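Local atomic coordinates of prephenate dehydratase (Arthrobacter aurescens, PDB entry 3MWB), a protein that probably converts prephenate to phenylpyruvate, with loss of carbon dioxide and water, in phenylalanine biosynthesis, and binds L-phenylalanine in its ACT domain. Residues A[89-94]-A[171-176]; A[93-98]-A[152-157]. All blocks are in the same frame, centred on the assembly; numbering follows the deposited sequence.

Contact 1: A[89-94]-A[171-176]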
loop_
_atom_site.group_PDB
_atom_site.type_symbol
_atom_site.label_atom_id
_atom_site.label_comp_id
_atom_site.label_asym_id
_atom_site.label_seq_id
_atom_site.Cartn_x
_atom_site.Cartn_y
_atom_site.Cartn_z
ATOM N N PRO A 89 -17.208 -23.980 24.745
ATOM C CA PRO A 89 -16.605 -23.736 26.073
ATOM C C PRO A 89 -15.957 -25.000 26.662
ATOM O O PRO A 89 -16.538 -26.094 26.594
ATOM C CB PRO A 89 -17.800 -23.276 26.936
ATOM C CG PRO A 89 -18.739 -22.642 25.940
ATOM C CD PRO A 89 -18.596 -23.473 24.673
ATOM N N ILE A 90 -14.746 -24.842 27.191
ATOM C CA ILE A 90 -13.977 -25.959 27.709
ATOM C C ILE A 90 -14.181 -26.020 29.224
ATOM O O ILE A 90 -13.962 -25.032 29.923
ATOM C CB ILE A 90 -12.467 -25.812 27.386
ATOM C CG1 ILE A 90 -12.227 -25.786 25.866
ATOM C CG2 ILE A 90 -11.657 -26.940 28.038
ATOM C CD1 ILE A 90 -10.865 -25.207 25.454
ATOM N N THR A 91 -14.609 -27.186 29.705
ATOM C CA THR A 91 -14.783 -27.450 31.118
ATOM C C THR A 91 -14.020 -28.737 31.439
ATOM O O THR A 91 -14.191 -29.743 30.750
ATOM C CB THR A 91 -16.284 -27.622 31.431
ATOM O OG1 THR A 91 -16.955 -26.387 31.158
ATOM C CG2 THR A 91 -16.514 -27.993 32.890
ATOM N N PHE A 92 -13.178 -28.713 32.462
ATOM C CA PHE A 92 -12.402 -29.900 32.793
ATOM C C PHE A 92 -12.929 -30.558 34.069
ATOM O O PHE A 92 -13.242 -29.875 35.037
ATOM C CB PHE A 92 -10.932 -29.559 32.992
ATOM C CG PHE A 92 -10.216 -29.151 31.744
ATOM C CD1 PHE A 92 -9.864 -30.100 30.778
ATOM C CD2 PHE A 92 -9.843 -27.823 31.546
ATOM C CE1 PHE A 92 -9.179 -29.718 29.613
ATOM C CE2 PHE A 92 -9.135 -27.439 30.383
ATOM C CZ PHE A 92 -8.807 -28.386 29.430
ATOM N N VAL A 93 -13.009 -31.884 34.068
ATOM C CA VAL A 93 -13.302 -32.633 35.274
ATOM C C VAL A 93 -12.117 -33.531 35.628
ATOM O O VAL A 93 -11.380 -34.002 34.741
ATOM C CB VAL A 93 -14.605 -33.471 35.175
ATOM C CG1 VAL A 93 -15.821 -32.566 34.971
ATOM C CG2 VAL A 93 -14.519 -34.507 34.080
ATOM N N LEU A 94 -11.947 -33.752 36.932
ATOM C CA LEU A 94 -10.981 -34.705 37.450
ATOM C C LEU A 94 -11.719 -35.990 37.776
ATOM O O LEU A 94 -12.720 -35.983 38.507
ATOM C CB LEU A 94 -10.260 -34.160 38.703
ATOM C CG LEU A 94 -9.216 -35.120 39.318
ATOM C CD1 LEU A 94 -7.933 -35.166 38.491
ATOM C CD2 LEU A 94 -8.915 -34.744 40.763
ATOM N N ALA A 171 -13.517 -33.918 40.990
ATOM C CA ALA A 171 -13.535 -32.458 41.009
ATOM C C ALA A 171 -14.130 -31.901 39.717
ATOM O O ALA A 171 -13.815 -32.397 38.625
ATOM C CB ALA A 171 -12.134 -31.922 41.207
ATOM N N GLU A 172 -14.975 -30.873 39.859
ATOM C CA GLU A 172 -15.660 -30.215 38.733
ATOM C C GLU A 172 -15.031 -28.872 38.358
ATOM O O GLU A 172 -14.613 -28.111 39.243
ATOM C CB GLU A 172 -17.129 -29.973 39.085
ATOM C CG GLU A 172 -18.048 -31.137 38.802
ATOM C CD GLU A 172 -19.505 -30.853 39.193
ATOM O OE1 GLU A 172 -19.780 -30.218 40.250
ATOM O OE2 GLU A 172 -20.385 -31.266 38.422
ATOM N N ASP A 173 -14.961 -28.595 37.051
ATOM C CA ASP A 173 -14.596 -27.263 36.533
ATOM C C ASP A 173 -13.239 -26.787 37.080
ATOM O O ASP A 173 -13.154 -25.809 37.800
ATOM C CB ASP A 173 -15.723 -26.248 36.832
ATOM C CG ASP A 173 -15.680 -24.992 35.931
ATOM O OD1 ASP A 173 -15.147 -25.048 34.806
ATOM O OD2 ASP A 173 -16.216 -23.933 36.353
ATOM N N ILE A 174 -12.171 -27.478 36.703
ATOM C CA ILE A 174 -10.868 -27.234 37.319
ATOM C C ILE A 174 -9.870 -26.469 36.436
ATOM O O ILE A 174 -8.684 -26.366 36.776
ATOM C CB ILE A 174 -10.245 -28.557 37.822
ATOM C CG1 ILE A 174 -10.129 -29.586 36.679
ATOM C CG2 ILE A 174 -11.085 -29.117 38.943
ATOM C CD1 ILE A 174 -9.204 -30.777 37.007
ATOM N N GLY A 175 -10.349 -25.929 35.316
ATOM C CA GLY A 175 -9.501 -25.176 34.386
ATOM C C GLY A 175 -9.130 -23.768 34.846
ATOM O O GLY A 175 -9.869 -23.133 35.607
ATOM N N ASP A 176 -7.982 -23.300 34.357
ATOM C CA ASP A 176 -7.378 -21.998 34.670
ATOM C C ASP A 176 -8.096 -20.811 33.994
ATOM O O ASP A 176 -8.031 -19.671 34.479
ATOM C CB ASP A 176 -5.894 -21.972 34.195
ATOM C CG ASP A 176 -4.969 -22.945 34.974
ATOM O OD1 ASP A 176 -5.304 -23.402 36.092
ATOM O OD2 ASP A 176 -3.869 -23.249 34.455
HETATM O O HOH W 1 -12.960 -26.172 33.853
#
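L94 and A171 face each other as an antiparallel hydrogen-bonded pair, and beyond A171 the chain turns at D173, whose phi and psi are both positive, so that F92 meets a loop instead of a strand. The bond from L94 N to A171 O measures 2.9 Å; its return from A171 N to L94 O is weak. F92 O takes a further bond from I174 N at 3.1 Å, with the donor tilted 27° from the carbonyl plane. I174 supplies much of the apolar contact. Its CG1 sits between the backbone N and the carbonyl carbon (chi1 56°), which brings it to 3.8 Å from F92 CB, while CD1 reaches on to L94 CB at 3.9 Å. L94 CB also meets A171 CB, and W121 of helix 119-125 covers L94, A171 and I174 together. An alanine in place of I174 would lack CG1, CG2 and CD1 and would probably open a gap beside F92 CB and L94 CB, next to W121. At the other end G175 brings its CA to the edge of the F92 ring, near the ring plane; a CB there would come within 3.1 Å of F92 CD2, which makes a residue without a side chain suitable. The ring itself packs on F18 and V63. D173 suits its exposed place: its OD1 accepts a bond of 2.6 Å from a water, which in turn accepts from F92 N and G175 N. The chemistry thus divides in two, buried apolar contacts among L94, A171, F92 and I174, and a water that satisfies two backbone N-H groups and directs a proton at a carboxylate, a polarity that would be expected to steady the negative charge of D173.

Contact 2: A[93-98]-A[152-157]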
loop_
_atom_site.group_PDB
_atom_site.type_symbol
_atom_site.label_atom_id
_atom_site.label_comp_id
_atom_site.label_asym_id
_atom_site.label_seq_id
_atom_site.Cartn_x
_atom_site.Cartn_y
_atom_site.Cartn_z
ATOM N N VAL A 93 -13.009 -31.884 34.068
ATOM C CA VAL A 93 -13.302 -32.633 35.274
ATOM C C VAL A 93 -12.117 -33.531 35.628
ATOM O O VAL A 93 -11.380 -34.002 34.741
ATOM C CB VAL A 93 -14.605 -33.471 35.175
ATOM C CG1 VAL A 93 -15.821 -32.566 34.971
ATOM C CG2 VAL A 93 -14.519 -34.507 34.080
ATOM N N LEU A 94 -11.947 -33.752 36.932
ATOM C CA LEU A 94 -10.981 -34.705 37.450
ATOM C C LEU A 94 -11.719 -35.990 37.776
ATOM O O LEU A 94 -12.720 -35.983 38.507
ATOM C CB LEU A 94 -10.260 -34.160 38.703
ATOM C CG LEU A 94 -9.216 -35.120 39.318
ATOM C CD1 LEU A 94 -7.933 -35.166 38.491
ATOM C CD2 LEU A 94 -8.915 -34.744 40.763
ATOM N N VAL A 95 -11.210 -37.094 37.247
ATOM C CA VAL A 95 -11.959 -38.332 37.202
ATOM C C VAL A 95 -11.124 -39.481 37.790
ATOM O O VAL A 95 -9.895 -39.478 37.695
ATOM C CB VAL A 95 -12.468 -38.575 35.731
ATOM C CG1 VAL A 95 -11.623 -39.585 34.962
ATOM C CG2 VAL A 95 -13.922 -38.935 35.704
ATOM N N ALA A 96 -11.794 -40.425 38.445
ATOM C CA ALA A 96 -11.135 -41.598 39.049
ATOM C C ALA A 96 -12.139 -42.725 39.261
ATOM O O ALA A 96 -13.350 -42.510 39.162
ATOM C CB ALA A 96 -10.463 -41.221 40.368
ATOM N N ARG A 97 -11.644 -43.931 39.536
ATOM C CA ARG A 97 -12.525 -45.053 39.838
ATOM C C ARG A 97 -13.219 -44.802 41.187
ATOM O O ARG A 97 -12.670 -44.081 42.032
ATOM C CB ARG A 97 -11.734 -46.366 39.856
ATOM N N PRO A 98 -14.432 -45.367 41.379
ATOM C CA PRO A 98 -15.145 -45.272 42.663
ATOM C C PRO A 98 -14.303 -45.726 43.867
ATOM O O PRO A 98 -13.584 -46.728 43.788
ATOM C CB PRO A 98 -16.338 -46.214 42.469
ATOM C CG PRO A 98 -16.595 -46.197 41.013
ATOM C CD PRO A 98 -15.230 -46.099 40.372
ATOM N N GLU A 152 -3.799 -42.806 38.762
ATOM C CA GLU A 152 -4.974 -42.964 39.628
ATOM C C GLU A 152 -6.111 -41.977 39.317
ATOM O O GLU A 152 -7.241 -42.152 39.780
ATOM C CB GLU A 152 -4.575 -42.902 41.111
ATOM C CG GLU A 152 -3.455 -43.868 41.526
ATOM C CD GLU A 152 -2.064 -43.277 41.312
ATOM O OE1 GLU A 152 -1.870 -42.071 41.581
ATOM O OE2 GLU A 152 -1.167 -44.015 40.862
ATOM N N ALA A 153 -5.809 -40.956 38.522
ATOM C CA ALA A 153 -6.809 -39.982 38.085
ATOM C C ALA A 153 -6.572 -39.547 36.635
ATOM O O ALA A 153 -5.470 -39.712 36.099
ATOM C CB ALA A 153 -6.811 -38.788 39.007
ATOM N N ALA A 154 -7.622 -39.016 36.004
ATOM C CA ALA A 154 -7.519 -38.421 34.668
ATOM C C ALA A 154 -8.253 -37.074 34.615
ATOM O O ALA A 154 -9.141 -36.808 35.423
ATOM C CB ALA A 154 -8.052 -39.374 33.604
ATOM N N ILE A 155 -7.837 -36.222 33.687
ATOM C CA ILE A 155 -8.496 -34.959 33.441
ATOM C C ILE A 155 -9.084 -35.051 32.052
ATOM O O ILE A 155 -8.373 -35.310 31.074
ATOM C CB ILE A 155 -7.520 -33.773 33.544
ATOM C CG1 ILE A 155 -6.963 -33.683 34.970
ATOM C CG2 ILE A 155 -8.228 -32.480 33.175
ATOM C CD1 ILE A 155 -5.828 -32.677 35.128
ATOM N N CYS A 156 -10.395 -34.854 31.977
ATOM C CA CYS A 156 -11.125 -35.122 30.758
ATOM C C CYS A 156 -12.371 -34.239 30.655
ATOM O O CYS A 156 -12.590 -33.370 31.505
ATOM C CB CYS A 156 -11.519 -36.597 30.740
ATOM S SG CYS A 156 -12.538 -37.043 32.150
ATOM N N ALA A 157 -13.173 -34.493 29.623
ATOM C CA ALA A 157 -14.453 -33.810 29.394
ATOM C C ALA A 157 -15.575 -34.338 30.289
ATOM O O ALA A 157 -15.551 -35.503 30.705
ATOM C CB ALA A 157 -14.863 -33.932 27.904
HETATM O O HOH W 2 -8.958 -44.100 39.948
#
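C156 lays its sulfur alongside two valines of the neighbouring strand, with SG 3.8 Å from V93 CG2 and 3.9 Å from V95 CB. It gets there because SG lies between the backbone N and the carbonyl carbon of its own residue (chi1 59°). Further along the same face V95 lays CG1 against A154 CB, methyl to methyl, at 3.8 Å. The small side chains of A154 and C156 suit this face, since helix 137-143 lies over them with S140, T137 and A141, while beta-branched V93 and V95 suit an extended backbone. L94 and I155 point to the other face. The CG of L94 is anti to the backbone N, and from it the CD1 branch leans across the strand gap, passing 3.8 Å from A153 CB and meeting I155 CG1 at a similar distance. I108 of strand 107-110 continues this apolar layer past A153 and I155.

Between these two layers the strands run antiparallel, their directions 146° apart. V93 pairs with C156 and V95 with A154 as hydrogen-bonded pairs, each through two bonds; that from V93 N to C156 O is 3.0 Å long. Where the strands part, a water accepts from R97 N and donates to E152 O, while E152 OE1 accepts bonds from K106 N and R107 N, at the start of the neighbouring strand 107-110. V95 also lies close to A161 and L167, two residues that bind magnesium in a structure of this protein. The pair forms one of the two antiparallel junctions of a mixed five-stranded sheet flanked by helices, strand 93-96 running against both 153-156 and 168-171, a topology typical of one lobe of the type 2 periplasmic-binding-protein fold to which prephenate dehydratases belong.

Strand 93-96 is common to both contacts: contact 2 joins it to the sheet interior and contact 1 to the last strand of that sheet and the loop beyond. Contact 2 is almost wholly buried, with a regular backbone ladder and small or branched apolar groups on both faces. Contact 1 is only partly buried; its ladder gives way after one pair to a loop, where water and a carboxylate take over where the chain is exposed. The two meet through I155, whose CG2 lies 3.8 Å from F92 CD1, and L94 packs in both, so one apolar layer, on the face that carries L94 and I155, runs through both contacts.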